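Local coordinates for outer membrane protein TP0453 (Treponema pallidum, PDB 3K8G) that might be involved in ligand transport and alters membrane permeability at acidic pH, built as a U-shaped beta-half-barrel around a large hydrophobic cavity, at residues Pro26-Gly29 / Asn30-Leu33; Ala60-Ala63 / Arg64-Glu67; Lys126-Arg129 / Met130-Leu134; Pro147-Glu150 / Lys151-Ser155. All coordinates share one frame; numbering follows the deposited sequence.

Interaction 1. Residues Pro26-Gly29 / Asn30-Leu33; sequences PVAG and NENL
The side chain of N30 reaches back to the carbonyl of P26 at a type II beta turn that runs from V27 to N30 and leads strand 21-26 into helix 31-41. The turn itself is closed by the backbone bond N30 N to V27 O, 3.0 Å, with the donor well above the carbonyl plane. G29 takes the third position with a positive phi of 90°, where glycine is the usual residue in this turn type.

N30 CB sits 3.5 Å from P26 O, and N30 CG, at 3.6 Å from the same oxygen, also lies beside G29 C. With CG anti to the carbonyl carbon (chi1 -57°), the amide swings back toward the strand end. N30 ND2 then donates to P26 O at 2.8 Å, almost straight and almost in the amide plane; it also gives a hydrogen bond to Q160 O. N30 OD1 takes one from Y200 OH, so bonds at both ends fix the rotation of this buried amide. Although N30 holds the N-cap position, its side chain makes no capping bond.

E31 folds back as well, bent at chi2 (91°), and brings its carboxylate to the NH of G29. Both of its bonds to the backbone are weak: G29 N lies 3.1 Å from E31 OE1 at a poor angle, and 3.3 Å from E31 OE2 along a straighter path.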
loop_
_atom_site.group_PDB
_atom_site.type_symbol
_atom_site.label_atom_id
_atom_site.label_comp_id
_atom_site.label_asym_id
_atom_site.label_seq_id
_atom_site.Cartn_x
_atom_site.Cartn_y
_atom_site.Cartn_z
ATOM N N PRO A 26 5.477 -3.382 6.467
ATOM C CA PRO A 26 6.610 -4.230 6.869
ATOM C C PRO A 26 6.242 -5.687 6.569
ATOM O O PRO A 26 5.156 -6.111 6.911
ATOM C CB PRO A 26 6.745 -3.983 8.384
ATOM C CG PRO A 26 5.625 -3.038 8.787
ATOM C CD PRO A 26 4.751 -2.773 7.602
ATOM N N VAL A 27 7.093 -6.438 5.883
ATOM C CA VAL A 27 6.697 -7.809 5.512
ATOM C C VAL A 27 6.604 -8.726 6.752
ATOM O O VAL A 27 5.668 -9.496 6.859
ATOM C CB VAL A 27 7.596 -8.399 4.415
ATOM C CG1 VAL A 27 7.250 -9.869 4.116
ATOM C CG2 VAL A 27 7.464 -7.529 3.125
ATOM N N ALA A 28 7.559 -8.617 7.673
ATOM C CA ALA A 28 7.534 -9.434 8.930
ATOM C C ALA A 28 6.300 -9.135 9.778
ATOM O O ALA A 28 6.021 -7.971 10.123
ATOM C CB ALA A 28 8.805 -9.242 9.733
ATOM N N GLY A 29 5.538 -10.189 10.074
ATOM C CA GLY A 29 4.292 -10.076 10.836
ATOM C C GLY A 29 3.054 -9.855 9.982
ATOM O O GLY A 29 1.913 -9.957 10.482
ATOM N N ASN A 30 3.268 -9.572 8.696
ATOM C CA ASN A 30 2.165 -9.320 7.767
ATOM C C ASN A 30 2.091 -10.230 6.552
ATOM O O ASN A 30 1.435 -9.904 5.547
ATOM C CB ASN A 30 2.167 -7.848 7.339
ATOM C CG ASN A 30 2.072 -6.916 8.516
ATOM O OD1 ASN A 30 1.091 -6.929 9.223
ATOM N ND2 ASN A 30 3.103 -6.125 8.747
ATOM N N GLU A 31 2.722 -11.398 6.669
ATOM C CA GLU A 31 2.858 -12.334 5.562
ATOM C C GLU A 31 1.543 -12.816 4.971
ATOM O O GLU A 31 1.378 -12.825 3.745
ATOM C CB GLU A 31 3.745 -13.541 5.985
ATOM C CG GLU A 31 5.173 -13.141 6.389
ATOM C CD GLU A 31 5.347 -12.854 7.883
ATOM O OE1 GLU A 31 4.354 -12.676 8.618
ATOM O OE2 GLU A 31 6.503 -12.813 8.340
ATOM N N ASN A 32 0.607 -13.210 5.831
ATOM C CA ASN A 32 -0.695 -13.705 5.384
ATOM C C ASN A 32 -1.481 -12.613 4.653
ATOM O O ASN A 32 -2.016 -12.833 3.564
ATOM C CB ASN A 32 -1.516 -14.231 6.566
ATOM C CG ASN A 32 -2.950 -14.638 6.166
ATOM O OD1 ASN A 32 -3.939 -14.041 6.628
ATOM N ND2 ASN A 32 -3.065 -15.656 5.310
ATOM N N LEU A 33 -1.557 -11.435 5.263
ATOM C CA LEU A 33 -2.256 -10.317 4.627
ATOM C C LEU A 33 -1.724 -10.031 3.207
ATOM O O LEU A 33 -2.491 -9.903 2.257
ATOM C CB LEU A 33 -2.139 -9.054 5.484
ATOM C CG LEU A 33 -2.714 -7.798 4.823
ATOM C CD1 LEU A 33 -4.221 -7.968 4.775
ATOM C CD2 LEU A 33 -2.314 -6.538 5.597
#

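Interaction 2. Residues Ala60-Ala63 / Arg64-Glu67; sequences AFFA and RSKE
F62 and E67 face each other across a tight reversal, joined by two backbone bonds and with their side chains on the same side of the sheet. F62 N gives a nearly straight bond to E67 O at 2.9 Å, and E67 N returns one to F62 O at 3.2 Å.

The two side chains cross at a slant. F62 has CG anti to its carbonyl carbon (chi1 -61°), and its CB lies 3.8 Å from E67 CG. E67 takes the less common setting, CG between backbone N and carbonyl carbon (chi1 54°), then runs out extended. S65 has a similar chi1 of 51°, which points its hydroxyl across the turn: S65 OG packs 3.4 Å from F62 CB and donates to E67 OE2 at 2.6 Å, on the anti lone pair. The same OE2 forms a salt bridge with R69, and R69 also makes a cation-pi contact with F62, so one arginine ties carboxylate to ring.

On the other side of the sheet F61 brings its CD1 to 3.3 Å from E67 O.

R64 and S65 have the backbone angles of a type I turn, A63 to K66, closed by a weak K66 N to A63 O bond. K66 follows with positive phi, and K66 and E67 both face F62 as a G1 beta bulge. The whole is a beta hairpin with a four-residue loop, A63 to K66, joining strands 54-62 and 67-74.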
loop_
_atom_site.group_PDB
_atom_site.type_symbol
_atom_site.label_atom_id
_atom_site.label_comp_id
_atom_site.label_asym_id
_atom_site.label_seq_id
_atom_site.Cartn_x
_atom_site.Cartn_y
_atom_site.Cartn_z
ATOM N N ALA A 60 1.778 2.973 -3.897
ATOM C CA ALA A 60 0.921 4.105 -4.243
ATOM C C ALA A 60 -0.136 3.569 -5.242
ATOM O O ALA A 60 0.215 2.867 -6.210
ATOM C CB ALA A 60 1.734 5.206 -4.865
ATOM N N PHE A 61 -1.405 3.851 -4.966
ATOM C CA PHE A 61 -2.493 3.526 -5.918
ATOM C C PHE A 61 -3.018 4.801 -6.595
ATOM O O PHE A 61 -3.329 5.791 -5.906
ATOM C CB PHE A 61 -3.660 2.863 -5.178
ATOM C CG PHE A 61 -4.888 2.728 -6.049
ATOM C CD1 PHE A 61 -4.884 1.855 -7.117
ATOM C CD2 PHE A 61 -6.001 3.513 -5.819
ATOM C CE1 PHE A 61 -6.025 1.737 -7.949
ATOM C CE2 PHE A 61 -7.120 3.411 -6.642
ATOM C CZ PHE A 61 -7.109 2.516 -7.712
ATOM N N PHE A 62 -3.124 4.769 -7.924
ATOM C CA PHE A 62 -3.631 5.905 -8.713
ATOM C C PHE A 62 -4.952 5.544 -9.378
ATOM O O PHE A 62 -4.983 4.695 -10.261
ATOM C CB PHE A 62 -2.597 6.308 -9.786
ATOM C CG PHE A 62 -1.281 6.760 -9.215
ATOM C CD1 PHE A 62 -1.010 8.125 -9.095
ATOM C CD2 PHE A 62 -0.327 5.841 -8.803
ATOM C CE1 PHE A 62 0.200 8.576 -8.575
ATOM C CE2 PHE A 62 0.883 6.283 -8.248
ATOM C CZ PHE A 62 1.129 7.665 -8.157
ATOM N N ALA A 63 -6.046 6.173 -8.948
ATOM C CA ALA A 63 -7.366 5.782 -9.404
ATOM C C ALA A 63 -7.581 6.056 -10.899
ATOM O O ALA A 63 -8.208 5.250 -11.597
ATOM C CB ALA A 63 -8.449 6.519 -8.609
ATOM N N ARG A 64 -7.095 7.197 -11.371
ATOM C CA ARG A 64 -7.396 7.633 -12.753
ATOM C C ARG A 64 -6.752 6.747 -13.809
ATOM O O ARG A 64 -7.396 6.387 -14.806
ATOM C CB ARG A 64 -7.020 9.110 -12.959
ATOM C CG ARG A 64 -7.894 10.070 -12.153
ATOM C CD ARG A 64 -7.872 11.490 -12.740
ATOM N NE ARG A 64 -8.833 11.627 -13.831
ATOM C CZ ARG A 64 -9.084 12.757 -14.493
ATOM N NH1 ARG A 64 -8.429 13.875 -14.203
ATOM N NH2 ARG A 64 -9.989 12.764 -15.461
ATOM N N SER A 65 -5.503 6.361 -13.565
ATOM C CA SER A 65 -4.779 5.423 -14.439
ATOM C C SER A 65 -4.884 3.953 -13.974
ATOM O O SER A 65 -4.249 3.066 -14.560
ATOM C CB SER A 65 -3.308 5.855 -14.537
ATOM O OG SER A 65 -2.755 6.062 -13.221
ATOM N N LYS A 66 -5.681 3.713 -12.923
ATOM C CA LYS A 66 -5.949 2.352 -12.374
ATOM C C LYS A 66 -4.707 1.501 -12.220
ATOM O O LYS A 66 -4.556 0.487 -12.918
ATOM C CB LYS A 66 -6.976 1.595 -13.262
ATOM C CG LYS A 66 -8.361 2.257 -13.368
ATOM C CD LYS A 66 -9.016 1.913 -14.706
ATOM C CE LYS A 66 -10.372 2.577 -14.865
ATOM N NZ LYS A 66 -11.474 1.683 -14.410
ATOM N N GLU A 67 -3.815 1.872 -11.302
ATOM C CA GLU A 67 -2.547 1.164 -11.203
ATOM C C GLU A 67 -2.035 1.239 -9.796
ATOM O O GLU A 67 -2.326 2.216 -9.097
ATOM C CB GLU A 67 -1.507 1.824 -12.111
ATOM C CG GLU A 67 -1.328 3.335 -11.852
ATOM C CD GLU A 67 -0.174 3.964 -12.636
ATOM O OE1 GLU A 67 0.878 3.333 -12.761
ATOM O OE2 GLU A 67 -0.355 5.052 -13.195
#

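Interaction 3. Residues Lys126-Arg129 / Met130-Leu134; sequences KRER and MSKML
The R129 guanidinium meets S131 at its edge: NH1 of R129 lies 3.4 Å from S131 OG, near the guanidinium plane. K132 comes in obliquely to the same group, its CB 4.0 Å from R129 NH2, and the two chains cross at about a right angle. The second flat group, the E128 carboxylate, packs its oxygens against carbons of two helix residues. E128 OE1 rests 3.4 Å from M133 CB, and E128 OE2 lies 3.6 Å from K132 CG.

All this happens at the start of helix 130-135, where R129 is the N-cap residue. Its carbonyl O accepts a good bond from M133 N at 3.2 Å, in the carbonyl plane, and a weak one from K132 N. Extended beyond CG, with CG anti to its backbone N (chi1 -178°), E128 reaches along the first turn and crosses K132 and M133 about perpendicularly. On the inner side of the helix M130 and M133 pack against I121 of strand 117-123.

E128 OE2 and K132 NZ stay 4.3 Å apart, beyond a salt bridge. Water 1 accepts a sound bond from K132 NZ at 2.8 Å, but its 2.4 Å distance to E128 OE2 is too short to trust, so that link is doubtful. The polar partner of E128 OE1 is R136, in a direct salt bridge. A buried glutamate between an arginine, a lysine and the first turn of a helix would be expected to favour its charged form.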
loop_
_atom_site.group_PDB
_atom_site.type_symbol
_atom_site.label_atom_id
_atom_site.label_comp_id
_atom_site.label_asym_id
_atom_site.label_seq_id
_atom_site.Cartn_x
_atom_site.Cartn_y
_atom_site.Cartn_z
ATOM N N LYS A 126 -3.114 1.693 -18.969
ATOM C CA LYS A 126 -2.683 3.075 -18.742
ATOM C C LYS A 126 -1.665 3.203 -17.579
ATOM O O LYS A 126 -1.240 4.297 -17.219
ATOM C CB LYS A 126 -3.901 3.928 -18.417
ATOM C CG LYS A 126 -4.885 4.149 -19.571
ATOM C CD LYS A 126 -4.408 5.337 -20.374
ATOM C CE LYS A 126 -5.521 5.970 -21.188
ATOM N NZ LYS A 126 -5.048 7.297 -21.652
ATOM N N ARG A 127 -1.246 2.081 -17.027
ATOM C CA ARG A 127 -0.224 2.105 -15.963
ATOM C C ARG A 127 1.107 2.722 -16.441
ATOM O O ARG A 127 1.465 2.674 -17.628
ATOM C CB ARG A 127 0.028 0.718 -15.432
ATOM C CG ARG A 127 0.790 -0.231 -16.367
ATOM C CD ARG A 127 0.737 -1.606 -15.742
ATOM N NE ARG A 127 1.498 -2.614 -16.507
ATOM C CZ ARG A 127 0.984 -3.431 -17.412
ATOM N NH1 ARG A 127 -0.323 -3.399 -17.684
ATOM N NH2 ARG A 127 1.789 -4.311 -18.023
ATOM N N GLU A 128 1.840 3.275 -15.486
ATOM C CA GLU A 128 3.049 4.038 -15.799
ATOM C C GLU A 128 4.067 3.120 -16.457
ATOM O O GLU A 128 4.170 1.917 -16.111
ATOM C CB GLU A 128 3.632 4.617 -14.496
ATOM C CG GLU A 128 4.885 5.493 -14.726
ATOM C CD GLU A 128 5.291 6.243 -13.494
ATOM O OE1 GLU A 128 5.721 5.546 -12.550
ATOM O OE2 GLU A 128 5.171 7.498 -13.486
ATOM N N ARG A 129 4.842 3.679 -17.377
ATOM C CA ARG A 129 5.987 2.952 -17.954
ATOM C C ARG A 129 7.088 2.774 -16.901
ATOM O O ARG A 129 7.377 3.701 -16.131
ATOM C CB ARG A 129 6.539 3.731 -19.174
ATOM C CG ARG A 129 5.551 3.814 -20.410
ATOM C CD ARG A 129 6.106 4.707 -21.610
ATOM N NE ARG A 129 6.328 6.076 -21.187
ATOM C CZ ARG A 129 7.488 6.594 -20.766
ATOM N NH1 ARG A 129 8.625 5.916 -20.830
ATOM N NH2 ARG A 129 7.505 7.823 -20.299
ATOM N N MET A 130 7.674 1.573 -16.856
ATOM C CA MET A 130 8.710 1.242 -15.872
ATOM C C MET A 130 9.874 2.230 -15.982
ATOM O O MET A 130 10.374 2.707 -14.965
ATOM C CB MET A 130 9.180 -0.231 -16.038
ATOM C CG MET A 130 10.330 -0.674 -15.117
ATOM S SD MET A 130 9.811 -0.537 -13.407
ATOM C CE MET A 130 8.560 -1.834 -13.359
ATOM N N SER A 131 10.301 2.600 -17.201
ATOM C CA SER A 131 11.437 3.538 -17.272
ATOM C C SER A 131 11.140 4.905 -16.668
ATOM O O SER A 131 12.057 5.593 -16.179
ATOM C CB SER A 131 12.037 3.673 -18.701
ATOM O OG SER A 131 11.442 4.721 -19.387
ATOM N N LYS A 132 9.862 5.303 -16.651
ATOM C CA LYS A 132 9.483 6.552 -15.997
ATOM C C LYS A 132 9.563 6.432 -14.469
ATOM O O LYS A 132 10.062 7.356 -13.793
ATOM C CB LYS A 132 8.105 7.041 -16.461
ATOM C CG LYS A 132 7.706 8.365 -15.871
ATOM C CD LYS A 132 6.452 8.941 -16.574
ATOM C CE LYS A 132 6.175 10.349 -16.032
ATOM N NZ LYS A 132 4.765 10.707 -16.248
ATOM N N MET A 133 9.070 5.312 -13.933
ATOM C CA MET A 133 9.248 5.041 -12.490
ATOM C C MET A 133 10.714 4.989 -12.098
ATOM O O MET A 133 11.120 5.625 -11.105
ATOM C CB MET A 133 8.594 3.750 -12.089
ATOM C CG MET A 133 8.735 3.468 -10.592
ATOM S SD MET A 133 7.642 2.114 -10.131
ATOM C CE MET A 133 8.089 1.986 -8.340
ATOM N N LEU A 134 11.510 4.262 -12.885
ATOM C CA LEU A 134 12.953 4.160 -12.615
ATOM C C LEU A 134 13.683 5.495 -12.676
ATOM O O LEU A 134 14.650 5.691 -11.945
ATOM C CB LEU A 134 13.641 3.117 -13.521
ATOM C CG LEU A 134 13.181 1.684 -13.276
ATOM C CD1 LEU A 134 13.868 0.732 -14.253
ATOM C CD2 LEU A 134 13.413 1.229 -11.811
HETATM O O HOH W 1 3.539 8.997 -14.447
#

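Interaction 4. Residues Pro147-Glu150 / Lys151-Ser155; sequences PRFE and KECTS
R148 and E152, one helical turn apart, form a salt bridge: R148 NE donates to E152 OE1 at 3.1 Å, nearly straight, in the guanidinium plane and on the oxygen's anti lone pair. The arginine runs extended from CG to NE, while the bend of E152 at chi2 (-60°) brings OE1 to the guanidinium edge, the two group planes 47° apart. Water 2 closes a small ring, accepting from R148 NH2 and donating to E152 OE1 at 2.7 Å. E152 OE2 is taken by S159 OG, and R148 NH2 also bonds a molecule of the crystallisation diol MPD.

Among apolar contacts, C153 SG sits 3.3 Å from F149 CE2, oblique to the ring and 4.2 Å from its centroid, a sulfur-aromatic contact. F149 and C153 belong to the buried side of helix 147-153, which is probably amphipathic and lies against strand 21-26 at Y24; F149 also touches Y22, and L12 of helix 11-15 meets both F149 and C153.

The backbone bonds are the i to i+4 set of an alpha helix: K151 N to P147 O, E152 N to R148 O, C153 N to F149 O. Beyond them the chain turns, and K151 O accepts from three donors: T154 N at 3.0 Å, T154 OG1 at 3.2 Å and S155 OG at 2.8 Å.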
loop_
_atom_site.group_PDB
_atom_site.type_symbol
_atom_site.label_atom_id
_atom_site.label_comp_id
_atom_site.label_asym_id
_atom_site.label_seq_id
_atom_site.Cartn_x
_atom_site.Cartn_y
_atom_site.Cartn_z
ATOM N N PRO A 147 2.788 12.694 9.619
ATOM C CA PRO A 147 3.963 12.344 10.411
ATOM C C PRO A 147 4.091 10.887 10.844
ATOM O O PRO A 147 5.193 10.357 10.797
ATOM C CB PRO A 147 3.868 13.262 11.628
ATOM C CG PRO A 147 3.003 14.387 11.189
ATOM C CD PRO A 147 2.022 13.807 10.216
ATOM N N ARG A 148 3.011 10.232 11.283
ATOM C CA ARG A 148 3.162 8.825 11.722
ATOM C C ARG A 148 3.416 7.895 10.532
ATOM O O ARG A 148 4.135 6.906 10.630
ATOM C CB ARG A 148 1.926 8.341 12.531
ATOM C CG ARG A 148 2.059 6.902 12.960
ATOM C CD ARG A 148 0.945 6.451 13.906
ATOM N NE ARG A 148 1.201 5.081 14.311
ATOM C CZ ARG A 148 0.357 4.379 15.061
ATOM N NH1 ARG A 148 -0.779 4.931 15.469
ATOM N NH2 ARG A 148 0.645 3.133 15.370
ATOM N N PHE A 149 2.812 8.213 9.399
ATOM C CA PHE A 149 3.092 7.420 8.193
ATOM C C PHE A 149 4.611 7.510 7.858
ATOM O O PHE A 149 5.300 6.481 7.643
ATOM C CB PHE A 149 2.222 7.920 7.034
ATOM C CG PHE A 149 2.335 7.063 5.785
ATOM C CD1 PHE A 149 1.309 6.172 5.462
ATOM C CD2 PHE A 149 3.467 7.155 4.963
ATOM C CE1 PHE A 149 1.392 5.380 4.293
ATOM C CE2 PHE A 149 3.592 6.356 3.814
ATOM C CZ PHE A 149 2.545 5.461 3.474
ATOM N N GLU A 150 5.130 8.731 7.828
ATOM C CA GLU A 150 6.595 8.956 7.631
ATOM C C GLU A 150 7.433 8.164 8.645
ATOM O O GLU A 150 8.415 7.506 8.270
ATOM C CB GLU A 150 6.967 10.442 7.781
ATOM C CG GLU A 150 6.408 11.348 6.685
ATOM C CD GLU A 150 7.108 11.222 5.293
ATOM O OE1 GLU A 150 6.764 12.036 4.416
ATOM O OE2 GLU A 150 8.004 10.374 5.079
ATOM N N LYS A 151 7.031 8.237 9.920
ATOM C CA LYS A 151 7.700 7.460 10.975
ATOM C C LYS A 151 7.687 5.939 10.713
ATOM O O LYS A 151 8.749 5.277 10.762
ATOM C CB LYS A 151 7.123 7.777 12.372
ATOM C CG LYS A 151 7.888 7.083 13.526
ATOM C CD LYS A 151 9.403 7.396 13.437
ATOM C CE LYS A 151 10.187 7.065 14.728
ATOM N NZ LYS A 151 11.674 7.224 14.539
ATOM N N GLU A 152 6.505 5.392 10.418
ATOM C CA GLU A 152 6.402 3.949 10.127
ATOM C C GLU A 152 7.333 3.554 8.971
ATOM O O GLU A 152 8.042 2.535 9.049
ATOM C CB GLU A 152 4.958 3.515 9.826
ATOM C CG GLU A 152 3.902 3.784 10.957
ATOM C CD GLU A 152 4.202 3.076 12.288
ATOM O OE1 GLU A 152 3.638 3.517 13.289
ATOM O OE2 GLU A 152 4.985 2.102 12.342
ATOM N N CYS A 153 7.382 4.385 7.929
ATOM C CA CYS A 153 8.234 4.109 6.766
ATOM C C CYS A 153 9.713 3.949 7.090
ATOM O O CYS A 153 10.433 3.302 6.334
ATOM C CB CYS A 153 8.049 5.154 5.639
ATOM S SG CYS A 153 6.456 4.999 4.789
ATOM N N THR A 154 10.199 4.536 8.186
ATOM C CA THR A 154 11.600 4.291 8.528
ATOM C C THR A 154 11.809 3.361 9.720
ATOM O O THR A 154 12.890 3.315 10.273
ATOM C CB THR A 154 12.332 5.586 8.764
ATOM O OG1 THR A 154 11.654 6.325 9.778
ATOM C CG2 THR A 154 12.383 6.403 7.463
ATOM N N SER A 155 10.780 2.617 10.102
ATOM C CA SER A 155 10.814 1.811 11.316
ATOM C C SER A 155 11.063 0.315 11.093
ATOM O O SER A 155 10.826 -0.493 12.014
ATOM C CB SER A 155 9.501 1.997 12.089
ATOM O OG SER A 155 9.414 3.319 12.606
HETATM O O HOH W 2 3.347 1.598 15.149
#

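Overall arrangement
Interactions 2 and 3 are direct neighbours, their centres 12 Å apart: E67 OE1 of the hairpin lies 2.9 Å from E128 N, a probable hydrogen bond that ties the turn to the chain entering helix 130-135. Interactions 1 and 4 stand apart from them but share strand 21-26: interaction 1 leaves its end, F149 of interaction 4 packs on it, and their nearest atoms are about 6 Å apart. F61 of interaction 2 also touches this strand, at V21. Interaction 1 begins helix 31-41, which packs through L33 on helix 245-253; both carry amphipathic helices that move away from helices 169-176 and 215-225 when the hydrophobic cavity opens. The bound MPD lies at R148 of interaction 4.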